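Local coordinates for protein glucosamine kinase (Streptacidiphilus jiangxiensis, PDB 6HWJ) that catalyses the magnesium-dependent transfer of phosphate from ATP to D-glucosamine, giving D-glucosamine 6-phosphate, and acts more weakly on glucose, at residues S345-T357 against H419-L431. Numbering follows the deposited sequence.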
loop_
_atom_site.group_PDB
_atom_site.type_symbol
_atom_site.label_atom_id
_atom_site.label_comp_id
_atom_site.label_asym_id
_atom_site.label_seq_id
_atom_site.Cartn_x
_atom_site.Cartn_y
_atom_site.Cartn_z
ATOM N N SER A 345 4.120 12.166 6.701
ATOM C CA SER A 345 3.316 11.456 7.689
ATOM C C SER A 345 3.812 11.717 9.117
ATOM O O SER A 345 3.008 11.929 10.031
ATOM C CB SER A 345 3.339 9.958 7.381
ATOM O OG SER A 345 2.383 9.261 8.145
ATOM N N LEU A 346 5.128 11.727 9.318
ATOM C CA LEU A 346 5.682 12.002 10.643
ATOM C C LEU A 346 5.347 13.416 11.094
ATOM O O LEU A 346 4.981 13.641 12.255
ATOM C CB LEU A 346 7.192 11.799 10.639
ATOM C CG LEU A 346 7.634 10.331 10.482
ATOM C CD1 LEU A 346 9.116 10.224 10.263
ATOM C CD2 LEU A 346 7.214 9.512 11.686
ATOM N N ASP A 347 5.485 14.390 10.193
ATOM C CA ASP A 347 5.031 15.746 10.492
ATOM C C ASP A 347 3.566 15.736 10.927
ATOM O O ASP A 347 3.197 16.340 11.945
ATOM C CB ASP A 347 5.241 16.618 9.252
ATOM C CG ASP A 347 4.961 18.074 9.498
ATOM O OD1 ASP A 347 3.888 18.405 10.022
ATOM O OD2 ASP A 347 5.815 18.897 9.153
ATOM N N HIS A 348 2.724 15.044 10.172
ATOM C CA HIS A 348 1.283 15.033 10.452
ATOM C C HIS A 348 0.960 14.382 11.805
ATOM O O HIS A 348 0.010 14.807 12.485
ATOM C CB HIS A 348 0.554 14.329 9.328
ATOM C CG HIS A 348 0.784 14.960 7.990
ATOM N ND1 HIS A 348 0.485 14.332 6.801
ATOM C CD2 HIS A 348 1.319 16.156 7.657
ATOM C CE1 HIS A 348 0.811 15.125 5.792
ATOM N NE2 HIS A 348 1.303 16.246 6.285
ATOM N N VAL A 349 1.711 13.348 12.178
ATOM C CA VAL A 349 1.565 12.748 13.499
ATOM C C VAL A 349 1.730 13.803 14.574
ATOM O O VAL A 349 0.941 13.877 15.515
ATOM C CB VAL A 349 2.576 11.600 13.688
ATOM C CG1 VAL A 349 2.636 11.166 15.156
ATOM C CG2 VAL A 349 2.185 10.415 12.826
ATOM N N GLY A 350 2.757 14.632 14.442
ATOM C CA GLY A 350 2.968 15.699 15.389
ATOM C C GLY A 350 1.826 16.688 15.401
ATOM O O GLY A 350 1.405 17.144 16.467
ATOM N N ARG A 351 1.304 17.040 14.216
ATOM C CA ARG A 351 0.199 17.984 14.173
ATOM C C ARG A 351 -1.022 17.410 14.879
ATOM O O ARG A 351 -1.735 18.129 15.585
ATOM C CB ARG A 351 -0.155 18.346 12.722
ATOM C CG ARG A 351 1.015 18.863 11.901
ATOM C CD ARG A 351 1.678 20.066 12.494
ATOM N NE ARG A 351 2.913 20.391 11.766
ATOM C CZ ARG A 351 3.745 21.368 12.104
ATOM N NH1 ARG A 351 3.482 22.144 13.158
ATOM N NH2 ARG A 351 4.840 21.564 11.398
ATOM N N VAL A 352 -1.294 16.120 14.663
ATOM C CA VAL A 352 -2.473 15.485 15.253
ATOM C C VAL A 352 -2.351 15.437 16.781
ATOM O O VAL A 352 -3.329 15.680 17.500
ATOM C CB VAL A 352 -2.648 14.077 14.654
ATOM C CG1 VAL A 352 -3.644 13.249 15.492
ATOM C CG2 VAL A 352 -3.105 14.181 13.191
ATOM N N VAL A 353 -1.155 15.126 17.298
ATOM C CA VAL A 353 -0.964 15.088 18.749
ATOM C C VAL A 353 -1.296 16.443 19.345
ATOM O O VAL A 353 -2.009 16.542 20.348
ATOM C CB VAL A 353 0.477 14.661 19.105
ATOM C CG1 VAL A 353 0.769 14.893 20.594
ATOM C CG2 VAL A 353 0.704 13.206 18.757
ATOM N N VAL A 354 -0.804 17.517 18.717
ATOM C CA VAL A 354 -1.027 18.851 19.257
ATOM C C VAL A 354 -2.500 19.214 19.188
ATOM O O VAL A 354 -3.050 19.824 20.111
ATOM C CB VAL A 354 -0.147 19.870 18.512
ATOM C CG1 VAL A 354 -0.587 21.283 18.848
ATOM C CG2 VAL A 354 1.334 19.639 18.860
ATOM N N PHE A 355 -3.153 18.868 18.092
ATOM C CA PHE A 355 -4.545 19.238 17.876
ATOM C C PHE A 355 -5.494 18.482 18.806
ATOM O O PHE A 355 -6.493 19.047 19.277
ATOM C CB PHE A 355 -4.890 18.954 16.404
ATOM C CG PHE A 355 -6.275 19.398 15.988
ATOM C CD1 PHE A 355 -6.494 20.675 15.525
ATOM C CD2 PHE A 355 -7.331 18.500 15.981
ATOM C CE1 PHE A 355 -7.756 21.086 15.110
ATOM C CE2 PHE A 355 -8.596 18.901 15.562
ATOM C CZ PHE A 355 -8.805 20.180 15.125
ATOM N N ARG A 356 -5.201 17.213 19.087
ATOM C CA ARG A 356 -6.139 16.353 19.800
ATOM C C ARG A 356 -5.888 16.256 21.298
ATOM O O ARG A 356 -6.779 15.801 22.023
ATOM C CB ARG A 356 -6.095 14.928 19.228
ATOM C CG ARG A 356 -6.555 14.846 17.797
ATOM C CD ARG A 356 -6.621 13.404 17.324
ATOM N NE ARG A 356 -6.991 13.323 15.902
ATOM C CZ ARG A 356 -6.926 12.213 15.176
ATOM N NH1 ARG A 356 -6.526 11.082 15.724
ATOM N NH2 ARG A 356 -7.264 12.244 13.899
ATOM N N THR A 357 -4.731 16.690 21.783
ATOM C CA THR A 357 -4.337 16.372 23.153
ATOM C C THR A 357 -4.562 17.565 24.066
ATOM O O THR A 357 -3.876 18.588 23.911
ATOM C CB THR A 357 -2.866 15.958 23.184
ATOM O OG1 THR A 357 -2.634 14.920 22.227
ATOM C CG2 THR A 357 -2.471 15.447 24.579
ATOM N N HIS A 419 -12.219 19.636 8.571
ATOM C CA HIS A 419 -11.358 20.322 9.527
ATOM C C HIS A 419 -9.899 19.917 9.381
ATOM O O HIS A 419 -9.026 20.613 9.904
ATOM C CB HIS A 419 -11.831 20.076 10.954
ATOM C CG HIS A 419 -11.381 18.782 11.530
ATOM N ND1 HIS A 419 -12.173 17.657 11.541
ATOM C CD2 HIS A 419 -10.213 18.430 12.112
ATOM C CE1 HIS A 419 -11.513 16.667 12.105
ATOM N NE2 HIS A 419 -10.321 17.109 12.456
ATOM N N TRP A 420 -9.617 18.842 8.655
ATOM C CA TRP A 420 -8.258 18.339 8.479
ATOM C C TRP A 420 -7.350 19.334 7.777
ATOM O O TRP A 420 -6.140 19.108 7.759
ATOM C CB TRP A 420 -8.340 17.006 7.710
ATOM C CG TRP A 420 -7.064 16.301 7.506
ATOM C CD1 TRP A 420 -6.343 16.229 6.340
ATOM C CD2 TRP A 420 -6.329 15.532 8.482
ATOM N NE1 TRP A 420 -5.189 15.481 6.544
ATOM C CE2 TRP A 420 -5.170 15.035 7.840
ATOM C CE3 TRP A 420 -6.549 15.211 9.831
ATOM C CZ2 TRP A 420 -4.229 14.239 8.500
ATOM C CZ3 TRP A 420 -5.599 14.429 10.495
ATOM C CH2 TRP A 420 -4.455 13.954 9.822
ATOM N N VAL A 421 -7.888 20.422 7.212
ATOM C CA VAL A 421 -7.055 21.420 6.577
ATOM C C VAL A 421 -5.979 21.968 7.508
ATOM O O VAL A 421 -4.999 22.544 7.023
ATOM C CB VAL A 421 -7.895 22.601 6.013
ATOM C CG1 VAL A 421 -8.829 22.121 4.904
ATOM C CG2 VAL A 421 -8.688 23.296 7.126
ATOM N N TYR A 422 -6.135 21.818 8.839
ATOM C CA TYR A 422 -5.129 22.369 9.741
ATOM C C TYR A 422 -3.784 21.660 9.586
ATOM O O TYR A 422 -2.740 22.267 9.831
ATOM C CB TYR A 422 -5.564 22.295 11.212
ATOM C CG TYR A 422 -5.459 20.930 11.826
ATOM C CD1 TYR A 422 -6.504 20.011 11.724
ATOM C CD2 TYR A 422 -4.314 20.548 12.530
ATOM C CE1 TYR A 422 -6.408 18.757 12.298
ATOM C CE2 TYR A 422 -4.205 19.317 13.098
ATOM C CZ TYR A 422 -5.255 18.417 12.995
ATOM O OH TYR A 422 -5.133 17.175 13.572
ATOM N N VAL A 423 -3.796 20.394 9.180
ATOM C CA VAL A 423 -2.575 19.595 9.079
ATOM C C VAL A 423 -1.675 20.188 7.997
ATOM O O VAL A 423 -0.539 20.583 8.308
ATOM C CB VAL A 423 -2.908 18.116 8.833
ATOM C CG1 VAL A 423 -1.645 17.283 8.616
ATOM C CG2 VAL A 423 -3.675 17.551 10.030
ATOM N N PRO A 424 -2.106 20.292 6.733
ATOM C CA PRO A 424 -1.208 20.904 5.736
ATOM C C PRO A 424 -0.953 22.372 5.993
ATOM O O PRO A 424 0.127 22.872 5.655
ATOM C CB PRO A 424 -1.939 20.670 4.400
ATOM C CG PRO A 424 -3.382 20.518 4.779
ATOM C CD PRO A 424 -3.349 19.783 6.112
ATOM N N ASP A 425 -1.918 23.094 6.580
ATOM C CA ASP A 425 -1.696 24.494 6.894
ATOM C C ASP A 425 -0.509 24.655 7.843
ATOM O O ASP A 425 0.394 25.468 7.596
ATOM C CB ASP A 425 -2.961 25.102 7.496
ATOM C CG ASP A 425 -2.794 26.575 7.839
ATOM O OD1 ASP A 425 -2.535 27.371 6.921
ATOM O OD2 ASP A 425 -2.923 26.927 9.039
ATOM N N LEU A 426 -0.490 23.887 8.930
ATOM C CA LEU A 426 0.597 24.018 9.895
ATOM C C LEU A 426 1.879 23.397 9.351
ATOM O O LEU A 426 2.964 23.928 9.574
ATOM C CB LEU A 426 0.195 23.385 11.224
ATOM C CG LEU A 426 -1.007 24.070 11.895
ATOM C CD1 LEU A 426 -1.435 23.336 13.162
ATOM C CD2 LEU A 426 -0.717 25.544 12.203
ATOM N N SER A 427 1.773 22.287 8.614
ATOM C CA SER A 427 2.954 21.681 8.008
ATOM C C SER A 427 3.642 22.657 7.061
ATOM O O SER A 427 4.852 22.894 7.158
ATOM C CB SER A 427 2.565 20.409 7.251
ATOM O OG SER A 427 1.882 19.512 8.078
ATOM N N LEU A 428 2.872 23.248 6.130
ATOM C CA LEU A 428 3.450 24.168 5.157
ATOM C C LEU A 428 3.932 25.448 5.816
ATOM O O LEU A 428 4.898 26.057 5.344
ATOM C CB LEU A 428 2.449 24.514 4.057
ATOM C CG LEU A 428 2.180 23.410 3.039
ATOM C CD1 LEU A 428 0.972 23.761 2.184
ATOM C CD2 LEU A 428 3.400 23.172 2.159
ATOM N N THR A 429 3.265 25.881 6.886
ATOM C CA THR A 429 3.730 27.039 7.638
ATOM C C THR A 429 5.165 26.841 8.108
ATOM O O THR A 429 5.976 27.764 8.022
ATOM C CB THR A 429 2.803 27.317 8.825
ATOM O OG1 THR A 429 1.509 27.716 8.344
ATOM C CG2 THR A 429 3.380 28.438 9.697
ATOM N N ASP A 430 5.503 25.641 8.580
ATOM C CA ASP A 430 6.867 25.358 9.012
ATOM C C ASP A 430 7.794 24.983 7.857
ATOM O O ASP A 430 9.004 25.187 7.972
ATOM C CB ASP A 430 6.867 24.228 10.063
ATOM C CG ASP A 430 6.381 24.695 11.428
ATOM O OD1 ASP A 430 6.177 25.921 11.622
ATOM O OD2 ASP A 430 6.215 23.840 12.331
ATOM N N LEU A 431 7.261 24.472 6.742
ATOM C CA LEU A 431 8.105 24.067 5.617
ATOM C C LEU A 431 8.569 25.258 4.785
ATOM O O LEU A 431 9.736 25.334 4.378
ATOM C CB LEU A 431 7.351 23.097 4.712
ATOM C CG LEU A 431 7.165 21.654 5.161
ATOM C CD1 LEU A 431 6.135 20.982 4.272
ATOM C CD2 LEU A 431 8.483 20.915 5.130
HETATM O O HOH W 1 6.466 21.159 8.629
#
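The ring of Tyr422 lies between Phe355, in an offset stack over one face (centroids 3.8 Å apart), and Val423 CG2 towards the rim of the other; Arg351 O and His419 O sit at its edge. A chi1 of 76° sets Tyr422 CG between its backbone N and carbonyl carbon, which turns the ring towards Phe355. The His419 ring, nearly parallel to that of Phe355 but slid aside, extends this aromatic cluster. Val423 CG1 makes a CH-pi contact with one face of His348, 3.6 Å from the ring centroid, while Ser427 OG lies at that ring's edge and His348 NE2 bonds to Glu406. The Arg351 guanidinium carries Leu426 O over one face. Its NH2 forms a salt bridge with Asp430 OD2 (2.8 Å), in the guanidinium plane but from above that of the carboxylate. Bent at chi2, Arg351 also holds Asp347 OD1 through NE at 2.8 Å; each carboxylate meets a second arginine, Arg402 for Asp347 and Arg366 for Asp430. A water links Arg351 NH2 to Ser427 O. Trp420, in the proposed specificity motif, packs on Val352 CG2 and bonds through NE1 to the glucosamine-binding Glu409. The axes of 345-356 and 422-431 cross at 115°, flanked by helices 362-386 and 398-416.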